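Local coordinates for hypothetical protein PA3008 (Pseudomonas aeruginosa, PDB 1OFU) that probably inhibits cell division in the SOS response by binding FtsZ and so blocking its polymerization into the Z ring, at residues T37-P42 against A73-A78. Residues are numbered along the deposited sequence; the frame is centred on the assembly and turned at random.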
ATOM      1  N   THR D  37       3.997   4.448  15.756  1.00 37.18           N
ATOM      2  CA  THR D  37       5.019   5.318  16.312  1.00 35.29           C
ATOM      3  C   THR D  37       6.359   5.067  15.664  1.00 37.78           C
ATOM      4  O   THR D  37       6.840   3.931  15.621  1.00 38.65           O
ATOM      5  CB  THR D  37       5.144   5.137  17.832  1.00 34.10           C
ATOM      6  OG1 THR D  37       3.909   5.516  18.443  1.00 29.79           O
ATOM      7  CG2 THR D  37       6.264   6.005  18.392  1.00 28.52           C
ATOM      8  N   LEU D  38       6.945   6.142  15.143  1.00 34.50           N
ATOM      9  CA  LEU D  38       8.241   6.091  14.491  1.00 33.52           C
ATOM     10  C   LEU D  38       9.235   6.710  15.470  1.00 38.26           C
ATOM     11  O   LEU D  38       9.027   7.828  15.947  1.00 39.05           O
ATOM     12  CB  LEU D  38       8.208   6.906  13.192  1.00 30.39           C
ATOM     13  CG  LEU D  38       7.070   6.640  12.198  1.00 32.50           C
ATOM     14  CD1 LEU D  38       7.283   7.501  10.944  1.00 27.16           C
ATOM     15  CD2 LEU D  38       7.032   5.161  11.823  1.00 30.77           C
ATOM     16  N   ILE D  39      10.315   5.998  15.774  1.00 39.61           N
ATOM     17  CA  ILE D  39      11.289   6.522  16.714  1.00 38.43           C
ATOM     18  C   ILE D  39      12.651   6.852  16.129  1.00 41.91           C
ATOM     19  O   ILE D  39      13.371   5.979  15.635  1.00 40.64           O
ATOM     20  CB  ILE D  39      11.446   5.568  17.907  1.00 42.12           C
ATOM     21  CG1 ILE D  39      10.117   5.525  18.672  1.00 43.84           C
ATOM     22  CG2 ILE D  39      12.606   6.016  18.793  1.00 41.52           C
ATOM     23  CD1 ILE D  39      10.158   4.794  19.978  1.00 53.39           C
ATOM     24  N   ALA D  40      12.989   8.138  16.194  1.00 40.87           N
ATOM     25  CA  ALA D  40      14.257   8.650  15.700  1.00 39.78           C
ATOM     26  C   ALA D  40      14.596   8.166  14.295  1.00 40.37           C
ATOM     27  O   ALA D  40      15.661   7.594  14.070  1.00 40.17           O
ATOM     28  CB  ALA D  40      15.381   8.278  16.669  1.00 36.69           C
ATOM     29  N   PRO D  41      13.687   8.377  13.331  1.00 41.13           N
ATOM     30  CA  PRO D  41      13.961   7.940  11.959  1.00 40.82           C
ATOM     31  C   PRO D  41      15.054   8.829  11.377  1.00 41.71           C
ATOM     32  O   PRO D  41      15.313   9.910  11.895  1.00 43.47           O
ATOM     33  CB  PRO D  41      12.623   8.146  11.264  1.00 39.43           C
ATOM     34  CG  PRO D  41      12.082   9.350  11.965  1.00 42.10           C
ATOM     35  CD  PRO D  41      12.368   9.027  13.416  1.00 40.95           C
ATOM     36  N   PRO D  42      15.711   8.386  10.298  1.00 42.87           N
ATOM     37  CA  PRO D  42      16.771   9.198   9.696  1.00 41.03           C
ATOM     38  C   PRO D  42      16.273  10.557   9.199  1.00 42.42           C
ATOM     39  O   PRO D  42      15.087  10.730   8.902  1.00 40.57           O
ATOM     40  CB  PRO D  42      17.293   8.307   8.571  1.00 41.64           C
ATOM     41  CG  PRO D  42      16.095   7.480   8.206  1.00 41.44           C
ATOM     42  CD  PRO D  42      15.513   7.132   9.548  1.00 41.98           C
ATOM     43  N   ALA D  73      15.985   2.942  24.222  1.00 41.70           N
ATOM     44  CA  ALA D  73      15.196   3.037  25.446  1.00 42.65           C
ATOM     45  C   ALA D  73      13.826   3.620  25.124  1.00 39.36           C
ATOM     46  O   ALA D  73      12.809   3.163  25.647  1.00 41.33           O
ATOM     47  CB  ALA D  73      15.919   3.909  26.476  1.00 38.89           C
ATOM     48  N   LEU D  74      13.797   4.630  24.256  1.00 39.24           N
ATOM     49  CA  LEU D  74      12.526   5.246  23.884  1.00 39.97           C
ATOM     50  C   LEU D  74      11.648   4.233  23.147  1.00 41.13           C
ATOM     51  O   LEU D  74      10.436   4.201  23.350  1.00 42.56           O
ATOM     52  CB  LEU D  74      12.757   6.474  22.994  1.00 42.19           C
ATOM     53  CG  LEU D  74      11.734   7.610  23.143  1.00 46.21           C
ATOM     54  CD1 LEU D  74      11.954   8.642  22.052  1.00 45.26           C
ATOM     55  CD2 LEU D  74      10.322   7.072  23.065  1.00 47.90           C
ATOM     56  N   SER D  75      12.255   3.403  22.296  1.00 39.50           N
ATOM     57  CA  SER D  75      11.496   2.396  21.550  1.00 39.96           C
ATOM     58  C   SER D  75      10.829   1.388  22.484  1.00 40.38           C
ATOM     59  O   SER D  75       9.642   1.093  22.347  1.00 37.57           O
ATOM     60  CB  SER D  75      12.402   1.651  20.565  1.00 36.22           C
ATOM     61  OG  SER D  75      12.933   2.527  19.584  1.00 37.55           O
ATOM     62  N   CYS D  76      11.593   0.861  23.437  1.00 42.79           N
ATOM     63  CA  CYS D  76      11.054  -0.119  24.374  1.00 46.88           C
ATOM     64  C   CYS D  76       9.936   0.492  25.206  1.00 47.30           C
ATOM     65  O   CYS D  76       8.935  -0.161  25.492  1.00 47.04           O
ATOM     66  CB  CYS D  76      12.154  -0.632  25.303  1.00 50.04           C
ATOM     67  SG  CYS D  76      13.505  -1.505  24.466  1.00 56.64           S
ATOM     68  N   GLU D  77      10.109   1.755  25.578  1.00 47.93           N
ATOM     69  CA  GLU D  77       9.118   2.449  26.385  1.00 50.30           C
ATOM     70  C   GLU D  77       7.791   2.600  25.646  1.00 49.36           C
ATOM     71  O   GLU D  77       6.731   2.286  26.189  1.00 47.75           O
ATOM     72  CB  GLU D  77       9.654   3.822  26.796  1.00 53.17           C
ATOM     73  CG  GLU D  77       9.009   4.363  28.048  1.00 62.77           C
ATOM     74  CD  GLU D  77       9.169   3.424  29.230  1.00 65.77           C
ATOM     75  OE1 GLU D  77      10.325   3.144  29.608  1.00 70.07           O
ATOM     76  OE2 GLU D  77       8.142   2.962  29.775  1.00 69.25           O
ATOM     77  N   ALA D  78       7.853   3.080  24.404  1.00 47.99           N
ATOM     78  CA  ALA D  78       6.653   3.264  23.593  1.00 44.75           C
ATOM     79  C   ALA D  78       5.947   1.928  23.357  1.00 45.19           C
ATOM     80  O   ALA D  78       4.719   1.868  23.284  1.00 47.04           O
ATOM     81  CB  ALA D  78       7.021   3.917  22.256  1.00 42.72           C
TER
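Ile39 reaches from the end of strand 35-39 onto the face of helix 68-80 and overlaps Leu74, Ser75 and Ala78. Its CG1 is anti to the carbonyl carbon and beside the backbone N (chi1 -65°). CD1 is modelled too close to the helix backbone for its place to be taken exactly, but its apolar neighbours are clear: roughly 3.8 Å to Leu74 CD2 and 4.0 Å to Ala78 CB, residues one turn apart. The branched isoleucine suits the place because its second arm is used too: CG2 packs 3.6 Å from Ser75 OG. That hydroxyl, although set among hydrocarbon, is satisfied by hydrogen bonds with Ala71 O, one turn back in its own helix, and with Ser89 OG, so a small polar residue can be buried here. The methyl of Ala78 adds little bulk and lets the helix come close; Thr37 turns CG2 to it, a looser touch at 4.5 Å from Ala78 CB, while its OG1 hydrogen-bonds to Ser84 OG. Leu74 extends the apolar patch to Leu63 of strand 60-63, and Val87 of strand 84-89 packs on both Ile39 and Ala78. The axis of helix segment 73-78 approaches that of strand 37-39 to 9.2 Å and runs nearly antiparallel to it (164°). The helix thus packs on one face of the parallel sheet, beside helix 96-109, as in layered alpha/beta folds, consistent with kinship to the P-loop NTPases.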